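Local coordinates for VAO-type flavoprotein oxidase VAO615 (Myceliophthora thermophila, PDB 6F72) that probably acts as an FAD-dependent oxidoreductase whose bicovalently bound flavin, once reduced, reacts rapidly with molecular oxygen, although no substrate has been identified, at residues Y244-A247 and A248-V251; P331-D335 and G336-F340; Y392-F395 and F396-G400; E490-A493 and R494-A498; R541-K544 and K545-D549. One frame throughout, in Å; residues are numbered along the deposited sequence.

Interaction 1: residues Y244-A247 and A248-V251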
# COMPACT_ATOMS: atom_id res chain seq x y z
N TYR A 244 -3.11 17.54 -5.35
CA TYR A 244 -4.49 17.02 -5.41
C TYR A 244 -5.03 16.22 -4.22
O TYR A 244 -6.10 15.60 -4.32
CB TYR A 244 -4.70 16.20 -6.68
CG TYR A 244 -4.15 16.81 -7.95
CD1 TYR A 244 -4.69 17.99 -8.50
CD2 TYR A 244 -3.12 16.18 -8.63
CE1 TYR A 244 -4.18 18.52 -9.68
CE2 TYR A 244 -2.61 16.70 -9.81
CZ TYR A 244 -3.14 17.86 -10.33
OH TYR A 244 -2.59 18.31 -11.50
N GLY A 245 -4.31 16.24 -3.10
CA GLY A 245 -4.74 15.49 -1.92
C GLY A 245 -4.35 14.03 -2.00
O GLY A 245 -3.70 13.59 -2.96
N VAL A 246 -4.76 13.26 -0.99
CA VAL A 246 -4.50 11.81 -0.98
C VAL A 246 -5.45 11.12 -1.94
O VAL A 246 -6.44 11.70 -2.33
CB VAL A 246 -4.58 11.18 0.44
CG1 VAL A 246 -3.64 11.88 1.39
CG2 VAL A 246 -6.01 11.20 0.98
N ALA A 247 -5.13 9.88 -2.32
CA ALA A 247 -5.98 9.06 -3.19
C ALA A 247 -7.47 9.09 -2.80
O ALA A 247 -8.32 9.39 -3.64
CB ALA A 247 -5.45 7.63 -3.22
N ALA A 248 -7.76 8.84 -1.52
CA ALA A 248 -9.11 8.76 -1.00
C ALA A 248 -9.95 10.06 -1.15
O ALA A 248 -11.19 10.00 -1.24
CB ALA A 248 -9.09 8.27 0.43
N ASP A 249 -9.26 11.21 -1.19
CA ASP A 249 -9.83 12.54 -1.43
C ASP A 249 -10.42 12.65 -2.82
O ASP A 249 -11.37 13.43 -3.05
CB ASP A 249 -8.76 13.62 -1.31
CG ASP A 249 -8.34 13.88 0.10
OD1 ASP A 249 -9.05 13.49 1.06
OD2 ASP A 249 -7.27 14.51 0.26
N ASN A 250 -9.84 11.89 -3.74
CA ASN A 250 -10.20 11.94 -5.15
C ASN A 250 -11.25 10.92 -5.55
O ASN A 250 -11.60 10.84 -6.72
CB ASN A 250 -8.95 11.80 -6.02
CG ASN A 250 -8.10 13.04 -5.99
OD1 ASN A 250 -8.28 13.92 -6.80
ND2 ASN A 250 -7.19 13.13 -5.01
N VAL A 251 -11.77 10.16 -4.58
CA VAL A 251 -12.81 9.18 -4.86
C VAL A 251 -14.17 9.86 -5.02
O VAL A 251 -14.58 10.70 -4.18
CB VAL A 251 -12.90 8.06 -3.80
CG1 VAL A 251 -13.92 7.00 -4.24
CG2 VAL A 251 -11.57 7.38 -3.63
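With chi1 at -73° in both D249 and N250, each CG lies anti to its own carbonyl carbon, and the two polar groups fold back onto the chain between Y244 and V246. The N250 amide bridges two carbonyls: ND2 donates to Y244 O at 2.8 Å and to V246 O at 3.1 Å. V246 O lies in the amide plane, Y244 O is slightly tilted from it, and the donor stands above both carbonyl planes. Asparagine suits the place because the other end of the amide, OD1, accepts from R295, so the group is held by both its atoms. D249 works beside it: OD2 takes the N-H of V246 at 3.1 Å, met from above the carboxylate plane, while OD1 accepts a hydrogen bond from N463 and forms a salt bridge with R470. G245, lacking a side chain, adopts positive phi just after the helix and lets its CA pass 3.5 Å from D249 OD2. A backbone bond from N250 N to A247 O, 2.9 Å, closes the short turn, and the A247 methyl touches helix 227-233. This buried 3-10 turn links helix 241-244 to strand 251-257 in the PCMH-type FAD-binding domain, A247 lying about 7 Å from the bound FAD.

Interaction 2: residues P331-D335 and G336-F340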
# COMPACT_ATOMS: atom_id res chain seq x y z
N PRO A 331 8.08 23.30 3.90
CA PRO A 331 6.75 23.93 3.96
C PRO A 331 6.28 24.76 2.75
O PRO A 331 5.24 24.43 2.19
CB PRO A 331 6.84 24.79 5.22
CG PRO A 331 7.64 23.93 6.13
CD PRO A 331 8.66 23.23 5.26
N ASP A 332 7.03 25.79 2.35
CA ASP A 332 6.65 26.64 1.20
C ASP A 332 6.68 25.92 -0.14
O ASP A 332 5.90 26.24 -1.05
CB ASP A 332 7.53 27.88 1.12
CG ASP A 332 7.41 28.77 2.32
OD1 ASP A 332 6.32 28.82 2.94
OD2 ASP A 332 8.41 29.42 2.66
N PHE A 333 7.60 24.96 -0.27
CA PHE A 333 7.73 24.13 -1.46
C PHE A 333 6.51 23.23 -1.62
O PHE A 333 5.96 23.11 -2.71
CB PHE A 333 9.03 23.33 -1.37
CG PHE A 333 9.25 22.37 -2.50
CD1 PHE A 333 9.77 22.81 -3.73
CD2 PHE A 333 8.99 21.01 -2.33
CE1 PHE A 333 10.00 21.90 -4.77
CE2 PHE A 333 9.22 20.09 -3.37
CZ PHE A 333 9.73 20.54 -4.58
N LEU A 334 6.08 22.61 -0.52
CA LEU A 334 4.91 21.73 -0.51
C LEU A 334 3.58 22.47 -0.68
O LEU A 334 2.68 21.97 -1.37
CB LEU A 334 4.87 20.90 0.76
CG LEU A 334 6.08 20.02 1.09
CD1 LEU A 334 5.82 19.38 2.43
CD2 LEU A 334 6.36 18.96 0.04
N ASP A 335 3.47 23.65 -0.06
CA ASP A 335 2.28 24.52 -0.18
C ASP A 335 2.05 25.06 -1.60
O ASP A 335 0.95 25.51 -1.91
CB ASP A 335 2.36 25.71 0.80
CG ASP A 335 2.26 25.28 2.27
OD1 ASP A 335 1.69 24.20 2.56
OD2 ASP A 335 2.75 26.03 3.13
N GLY A 336 3.10 25.05 -2.42
CA GLY A 336 3.02 25.46 -3.81
C GLY A 336 2.58 24.35 -4.75
O GLY A 336 2.56 24.54 -5.96
N GLY A 337 2.22 23.19 -4.19
CA GLY A 337 1.73 22.04 -4.95
C GLY A 337 2.78 21.00 -5.32
O GLY A 337 2.50 20.10 -6.11
N ASN A 338 3.98 21.12 -4.73
CA ASN A 338 5.14 20.28 -5.07
C ASN A 338 5.43 19.23 -4.00
O ASN A 338 4.89 19.32 -2.90
CB ASN A 338 6.38 21.16 -5.25
CG ASN A 338 6.12 22.41 -6.05
OD1 ASN A 338 5.89 22.34 -7.25
ND2 ASN A 338 6.16 23.56 -5.39
N SER A 339 6.28 18.26 -4.33
CA SER A 339 6.68 17.23 -3.38
C SER A 339 8.13 16.78 -3.56
O SER A 339 8.68 16.88 -4.66
CB SER A 339 5.78 16.00 -3.50
OG SER A 339 5.97 15.37 -4.75
N PHE A 340 8.71 16.30 -2.46
CA PHE A 340 9.96 15.53 -2.51
C PHE A 340 9.71 14.12 -2.03
O PHE A 340 9.14 13.91 -0.96
CB PHE A 340 11.06 16.17 -1.66
CG PHE A 340 11.87 17.19 -2.40
CD1 PHE A 340 12.64 16.82 -3.52
CD2 PHE A 340 11.91 18.52 -1.97
CE1 PHE A 340 13.40 17.77 -4.20
CE2 PHE A 340 12.67 19.47 -2.64
CZ PHE A 340 13.42 19.09 -3.76
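F333 O receives its main bond from the side chain of N338: ND2 lies 2.7 Å away, in the carbonyl plane. Two backbone donors, N338 N and G336 N, also approach F333 O, but these bonds are weak. The neighbouring L334 O is taken by G337 N at 3.1 Å, and D332 O has only a weak bond from G336 N within this turn. The G337 N to L334 O bond and the weak N338 N to F333 O bond, with positive phi at G337, make a Schellman motif that ends helix 316-335 and turns the chain into strand 339-344; glycine adopts this backbone shape readily. N338 has CG anti to its carbonyl carbon (chi1 -44°), which turns the amide to F333 O and sets CB over the face of the F333 ring, 3.6 Å from its centroid in a CH-pi contact. Over the opposite face lies F340, its ring nearly parallel but slid aside, the F333 and F340 centroids 4.6 Å apart. N338 O accepts from S242 OG and also meets the CA-H of L334, with L334 CA 3.4 Å from N338 O. D335 OD1 forms a salt bridge with R420 and a hydrogen bond with S454. S339 OG is bonded to I239 O.

Interaction 3: residues Y392-F395 and F396-G400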
# COMPACT_ATOMS: atom_id res chain seq x y z
N TYR A 392 3.24 11.31 -16.83
CA TYR A 392 3.66 9.93 -17.09
C TYR A 392 5.18 9.88 -17.27
O TYR A 392 5.86 9.12 -16.57
CB TYR A 392 2.92 9.34 -18.30
CG TYR A 392 3.10 7.83 -18.51
CD1 TYR A 392 4.25 7.31 -19.12
CD2 TYR A 392 2.10 6.92 -18.11
CE1 TYR A 392 4.41 5.94 -19.32
CE2 TYR A 392 2.25 5.55 -18.30
CZ TYR A 392 3.41 5.07 -18.91
OH TYR A 392 3.58 3.71 -19.10
N ASP A 393 5.70 10.71 -18.17
CA ASP A 393 7.14 10.85 -18.42
C ASP A 393 7.94 11.17 -17.19
O ASP A 393 8.97 10.54 -16.96
CB ASP A 393 7.41 11.91 -19.48
CG ASP A 393 7.08 11.45 -20.87
OD1 ASP A 393 6.56 10.32 -21.03
OD2 ASP A 393 7.33 12.22 -21.81
N HIS A 394 7.47 12.14 -16.41
CA HIS A 394 8.10 12.51 -15.13
C HIS A 394 8.16 11.33 -14.18
O HIS A 394 9.23 11.02 -13.63
CB HIS A 394 7.38 13.69 -14.48
CG HIS A 394 7.78 13.94 -13.05
ND1 HIS A 394 8.87 14.70 -12.71
CD2 HIS A 394 7.22 13.53 -11.89
CE1 HIS A 394 8.97 14.75 -11.40
NE2 HIS A 394 7.99 14.05 -10.87
N PHE A 395 7.01 10.67 -13.98
CA PHE A 395 6.90 9.52 -13.10
C PHE A 395 7.94 8.44 -13.42
O PHE A 395 8.68 8.01 -12.53
CB PHE A 395 5.48 8.92 -13.13
CG PHE A 395 5.26 7.87 -12.09
CD1 PHE A 395 5.60 6.54 -12.34
CD2 PHE A 395 4.75 8.22 -10.84
CE1 PHE A 395 5.43 5.57 -11.35
CE2 PHE A 395 4.56 7.25 -9.85
CZ PHE A 395 4.91 5.92 -10.11
N PHE A 396 7.99 8.02 -14.69
CA PHE A 396 8.85 6.90 -15.07
C PHE A 396 10.32 7.25 -15.32
O PHE A 396 11.18 6.36 -15.33
CB PHE A 396 8.22 6.05 -16.19
CG PHE A 396 7.06 5.21 -15.73
CD1 PHE A 396 7.26 4.12 -14.87
CD2 PHE A 396 5.76 5.52 -16.12
CE1 PHE A 396 6.18 3.35 -14.43
CE2 PHE A 396 4.68 4.75 -15.68
CZ PHE A 396 4.89 3.66 -14.84
N THR A 397 10.62 8.55 -15.47
CA THR A 397 12.01 9.02 -15.41
C THR A 397 12.58 8.67 -14.03
O THR A 397 13.65 8.08 -13.94
CB THR A 397 12.13 10.54 -15.64
OG1 THR A 397 11.48 10.90 -16.86
CG2 THR A 397 13.60 10.97 -15.73
N TYR A 398 11.82 9.02 -12.98
CA TYR A 398 12.29 8.88 -11.60
C TYR A 398 11.98 7.55 -10.92
O TYR A 398 12.74 7.12 -10.03
CB TYR A 398 11.80 10.07 -10.75
CG TYR A 398 12.44 11.37 -11.20
CD1 TYR A 398 13.77 11.67 -10.86
CD2 TYR A 398 11.74 12.27 -11.99
CE1 TYR A 398 14.37 12.85 -11.28
CE2 TYR A 398 12.33 13.46 -12.42
CZ TYR A 398 13.64 13.74 -12.07
OH TYR A 398 14.21 14.90 -12.49
N LEU A 399 10.91 6.88 -11.33
CA LEU A 399 10.40 5.71 -10.61
C LEU A 399 10.14 4.52 -11.55
O LEU A 399 9.38 3.59 -11.24
CB LEU A 399 9.16 6.09 -9.77
CG LEU A 399 9.20 7.36 -8.89
CD1 LEU A 399 7.81 7.81 -8.47
CD2 LEU A 399 10.08 7.25 -7.65
N GLY A 400 10.81 4.56 -12.70
CA GLY A 400 10.71 3.51 -13.71
C GLY A 400 11.64 2.34 -13.44
O GLY A 400 12.05 2.14 -12.29
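Two consecutive phenylalanines, F395 and F396, meet in a T-shaped pair: the edge of F395 points at the face of F396, with centroids 4.9 Å apart and planes at 74°. Different first torsions make this possible for adjacent residues. CG of F395 is anti to the backbone N (chi1 -171°), CG of F396 anti to the carbonyl carbon (chi1 -73°), and CD1 of F395 comes to stand over the centre of the F396 ring. Y392, one turn earlier, completes an aromatic cluster. Its ring meets F396 obliquely, with Y392 CZ 3.5 Å from F396 CE2. Flat, apolar phenylalanines can offer an edge to one neighbour and a face to another. L399 covers a face of F395, where its CD1 makes a CH-pi contact 3.9 Å from the F395 centroid. Round the helix, the H394 and Y398 rings also meet obliquely, and the edge of Y398 comes to the backbone, its CD2 3.2 Å from H394 O; H394 NE2 is bonded to T354. D393 O is gripped from opposite faces of its plane by T397 N at 3.0 Å and T397 OG1, the latter so close that its exact length is doubtful. Y392 also touches helix 203-212 and the sugar on N211, while the L399 side chain is about 7 Å from the bound FAD. Side chains at positions i, i+3 and i+4 come together on one face of a helix, and here they form the aromatic face of the short helix 391-399, which follows strand 382-388.

Interaction 4: residues E490-A493 and R494-A498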
# COMPACT_ATOMS: atom_id res chain seq x y z
N GLU A 490 15.68 -15.80 12.81
CA GLU A 490 16.21 -14.44 12.59
C GLU A 490 15.23 -13.49 11.89
O GLU A 490 15.16 -12.29 12.22
CB GLU A 490 17.55 -14.49 11.84
CG GLU A 490 18.67 -15.03 12.72
CD GLU A 490 20.00 -15.18 12.02
OE1 GLU A 490 20.07 -15.70 10.88
OE2 GLU A 490 21.01 -14.79 12.64
N MET A 491 14.47 -14.00 10.91
CA MET A 491 13.43 -13.19 10.28
C MET A 491 12.28 -12.93 11.23
O MET A 491 11.70 -11.83 11.20
CB MET A 491 12.96 -13.79 8.96
CG MET A 491 13.98 -13.70 7.84
SD MET A 491 14.67 -12.07 7.45
CE MET A 491 16.08 -11.94 8.57
N ALA A 492 11.95 -13.93 12.06
CA ALA A 492 10.90 -13.81 13.07
C ALA A 492 11.30 -12.76 14.12
O ALA A 492 10.45 -11.99 14.58
CB ALA A 492 10.60 -15.15 13.73
N ALA A 493 12.59 -12.73 14.45
CA ALA A 493 13.14 -11.75 15.36
C ALA A 493 13.15 -10.36 14.74
O ALA A 493 12.88 -9.38 15.44
CB ALA A 493 14.55 -12.15 15.81
N ARG A 494 13.43 -10.26 13.43
CA ARG A 494 13.35 -8.98 12.71
C ARG A 494 11.91 -8.42 12.68
O ARG A 494 11.67 -7.19 12.87
CB ARG A 494 13.95 -9.11 11.31
CG ARG A 494 14.18 -7.77 10.61
CD ARG A 494 14.98 -7.93 9.32
NE ARG A 494 16.40 -8.10 9.59
CZ ARG A 494 17.33 -8.36 8.67
NH1 ARG A 494 17.02 -8.46 7.38
NH2 ARG A 494 18.60 -8.50 9.05
N ASP A 495 10.96 -9.33 12.46
CA ASP A 495 9.52 -9.06 12.56
C ASP A 495 9.14 -8.44 13.93
O ASP A 495 8.51 -7.36 13.97
CB ASP A 495 8.74 -10.36 12.28
CG ASP A 495 7.40 -10.11 11.62
OD1 ASP A 495 7.22 -9.05 10.98
OD2 ASP A 495 6.53 -11.02 11.72
N ARG A 496 9.53 -9.10 15.03
CA ARG A 496 9.23 -8.59 16.38
C ARG A 496 9.99 -7.31 16.72
O ARG A 496 9.42 -6.40 17.36
CB ARG A 496 9.42 -9.65 17.46
CG ARG A 496 8.44 -10.83 17.36
CD ARG A 496 8.69 -11.86 18.45
NE ARG A 496 10.11 -12.21 18.60
CZ ARG A 496 10.74 -13.21 17.97
NH1 ARG A 496 10.11 -14.03 17.15
NH2 ARG A 496 12.03 -13.39 18.19
N TYR A 497 11.25 -7.22 16.28
CA TYR A 497 12.00 -5.97 16.37
C TYR A 497 11.24 -4.79 15.73
O TYR A 497 11.12 -3.73 16.35
CB TYR A 497 13.40 -6.08 15.74
CG TYR A 497 14.08 -4.73 15.59
CD1 TYR A 497 14.65 -4.08 16.70
CD2 TYR A 497 14.11 -4.08 14.35
CE1 TYR A 497 15.25 -2.82 16.56
CE2 TYR A 497 14.71 -2.85 14.19
CZ TYR A 497 15.25 -2.20 15.29
OH TYR A 497 15.83 -0.97 15.10
N ALA A 498 10.72 -4.98 14.52
CA ALA A 498 10.05 -3.88 13.83
C ALA A 498 8.81 -3.40 14.62
O ALA A 498 8.68 -2.21 14.89
CB ALA A 498 9.68 -4.25 12.40
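M491 and R494 run side by side in the same direction, and the methyl of the first rests on the guanidinium of the second. The methionine chain bends twice (chi2 -53°, chi3 87°), bringing CE over the centre of that flat group, 3.8 Å from R494 CZ. R494 has CG anti to the backbone N (chi1 -168°) and runs extended until its single bend at chi3. The pairing suits both residues: a flexible thioether can settle on the flat face of the cation, where no N-H points, while NH1, in the rim, donates to S481 O. R496 behaves differently. Its chain, also bent at chi3, doubles back over the preceding turn, so that A493 CA and A492 O lie over one guanidinium face, with R496 NH2 3.5 Å from A493 CA. Separately, R496 NH1 is 3.6 Å from A492 CB. Because A492 O stands over the face, NH1 is badly placed to donate to it and no hydrogen bond forms. Alanines suit this stretch because their small side chains let the arginine lie close to the helix surface. D495 keeps CB near the turn, 3.3 Å from A492 O, but sends its carboxylate away, to H522, N102 and N521. Regular backbone bonds, such as R494 N to E490 O at 2.9 Å and Y497 N to A493 O at 2.8 Å, hold the helix beneath. M491, R494 and D495 all touch F412 and A498 touches N414, so helix 488-508 packs against strand 412-419, an outermost strand of the seven-stranded antiparallel sheet, while the Y497 ring meets F445.

Interaction 5: residues R541-K544 and K545-D549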
# COMPACT_ATOMS: atom_id res chain seq x y z
N ARG A 541 -19.23 1.46 13.72
CA ARG A 541 -20.66 1.54 13.42
C ARG A 541 -20.98 1.22 11.97
O ARG A 541 -21.96 0.52 11.71
CB ARG A 541 -21.22 2.90 13.80
CG ARG A 541 -21.37 3.09 15.30
CD ARG A 541 -22.29 4.26 15.62
NE ARG A 541 -21.77 5.55 15.14
CZ ARG A 541 -20.91 6.33 15.80
NH1 ARG A 541 -20.42 5.99 16.99
NH2 ARG A 541 -20.54 7.47 15.25
N VAL A 542 -20.18 1.73 11.03
CA VAL A 542 -20.37 1.44 9.60
C VAL A 542 -20.11 -0.06 9.34
O VAL A 542 -20.89 -0.72 8.66
CB VAL A 542 -19.47 2.30 8.67
CG1 VAL A 542 -19.71 1.96 7.20
CG2 VAL A 542 -19.72 3.79 8.89
N LYS A 543 -19.03 -0.59 9.92
CA LYS A 543 -18.69 -2.01 9.84
C LYS A 543 -19.83 -2.90 10.34
O LYS A 543 -20.19 -3.87 9.65
CB LYS A 543 -17.38 -2.30 10.61
CG LYS A 543 -17.07 -3.77 10.87
CD LYS A 543 -16.61 -4.50 9.61
CE LYS A 543 -15.99 -5.84 9.97
NZ LYS A 543 -15.64 -6.55 8.72
N LYS A 544 -20.40 -2.59 11.50
CA LYS A 544 -21.54 -3.34 12.05
C LYS A 544 -22.83 -3.19 11.25
O LYS A 544 -23.67 -4.11 11.24
CB LYS A 544 -21.78 -2.96 13.51
CG LYS A 544 -20.77 -3.58 14.46
CD LYS A 544 -20.86 -2.94 15.84
CE LYS A 544 -19.92 -3.65 16.80
NZ LYS A 544 -19.60 -2.77 17.97
N LYS A 545 -22.99 -2.06 10.57
CA LYS A 545 -24.13 -1.85 9.66
C LYS A 545 -24.07 -2.75 8.41
O LYS A 545 -25.03 -3.47 8.13
CB LYS A 545 -24.25 -0.38 9.25
CG LYS A 545 -25.50 -0.08 8.43
CD LYS A 545 -25.66 1.41 8.18
CE LYS A 545 -26.66 1.67 7.06
NZ LYS A 545 -26.79 3.13 6.81
N TYR A 546 -22.95 -2.70 7.70
CA TYR A 546 -22.76 -3.39 6.41
C TYR A 546 -22.18 -4.80 6.49
O TYR A 546 -22.20 -5.55 5.50
CB TYR A 546 -21.92 -2.52 5.46
CG TYR A 546 -22.64 -1.26 5.07
CD1 TYR A 546 -23.56 -1.26 4.01
CD2 TYR A 546 -22.46 -0.06 5.79
CE1 TYR A 546 -24.25 -0.11 3.65
CE2 TYR A 546 -23.14 1.10 5.44
CZ TYR A 546 -24.04 1.07 4.37
OH TYR A 546 -24.74 2.20 4.00
N ASP A 547 -21.66 -5.16 7.66
CA ASP A 547 -21.10 -6.48 7.89
C ASP A 547 -21.40 -6.95 9.33
O ASP A 547 -20.47 -7.28 10.09
CB ASP A 547 -19.58 -6.48 7.58
CG ASP A 547 -18.96 -7.88 7.59
OD1 ASP A 547 -19.71 -8.87 7.53
OD2 ASP A 547 -17.70 -7.98 7.68
N PRO A 548 -22.70 -7.02 9.71
CA PRO A 548 -23.04 -7.36 11.11
C PRO A 548 -22.50 -8.70 11.61
O PRO A 548 -22.28 -8.86 12.81
CB PRO A 548 -24.57 -7.38 11.11
CG PRO A 548 -24.95 -7.64 9.69
CD PRO A 548 -23.92 -6.92 8.88
N ASP A 549 -22.30 -9.65 10.68
CA ASP A 549 -21.82 -10.99 11.00
C ASP A 549 -20.30 -11.13 10.87
O ASP A 549 -19.75 -12.24 11.01
CB ASP A 549 -22.51 -12.04 10.10
CG ASP A 549 -24.01 -12.06 10.28
OD1 ASP A 549 -24.49 -12.15 11.43
OD2 ASP A 549 -24.71 -11.98 9.25
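K543 and D547 lie side by side, pointing the same way, and join at their ends in a salt bridge, with K543 NZ 2.7 Å from D547 OD2. The ammonium reaches OD2 on its anti side, a little out of the carboxylate plane. K543 gets there through one bend at chi2 (73°), beyond which its chain runs extended alongside the aspartate. Both charged groups have further partners: NZ also donates to F552 O and T285 O, while D547 accepts V551 N on OD1 and F552 N on OD2. Lysine suits the place because its several N-H bonds can serve a carboxylate and two carbonyls together, and the buried charges probably stabilise each other. V542 and Y546 cross at a slant on another side of the helix. V542 CG1 touches Y546 CD2 at 3.7 Å, and the same ring edge brings CD2 within 3.3 Å of V542 O. K545 CG lies over one face of the ring; K545 NZ forms a salt bridge with D273 and Y546 OH a hydrogen bond with it. The last helical bond here, D547 N to K543 O at 2.8 Å, precedes P548, whose CA sits 3.3 Å from K544 O. Lysine and aspartate four residues apart thus form an i to i+4 salt bridge spanning the C-terminal end of helix 536-546, in the berberine-like region, D547 being the first residue past the helix.

Along the chain the five contacts come strictly in series, and none touches another. Interactions 1 and 2 are nearest, their centres about 17 Å apart; the first belongs to the PCMH-type FAD-binding domain, the second leads into strand 339-344 of the seven-stranded antiparallel sheet. Interaction 3, about 19 Å from interaction 2, lies on the helix after strand 382-388, an edge strand of that sheet, and interaction 4 sits against the other edge strand, 412-419, about 34 Å from interaction 3. Interaction 5, in the berberine-like region, is about 41 Å from interaction 3. Side chains of interactions 1, 3 and 5 lie about 7 to 10 Å from FAD, so separate parts of the chain come near the cofactor.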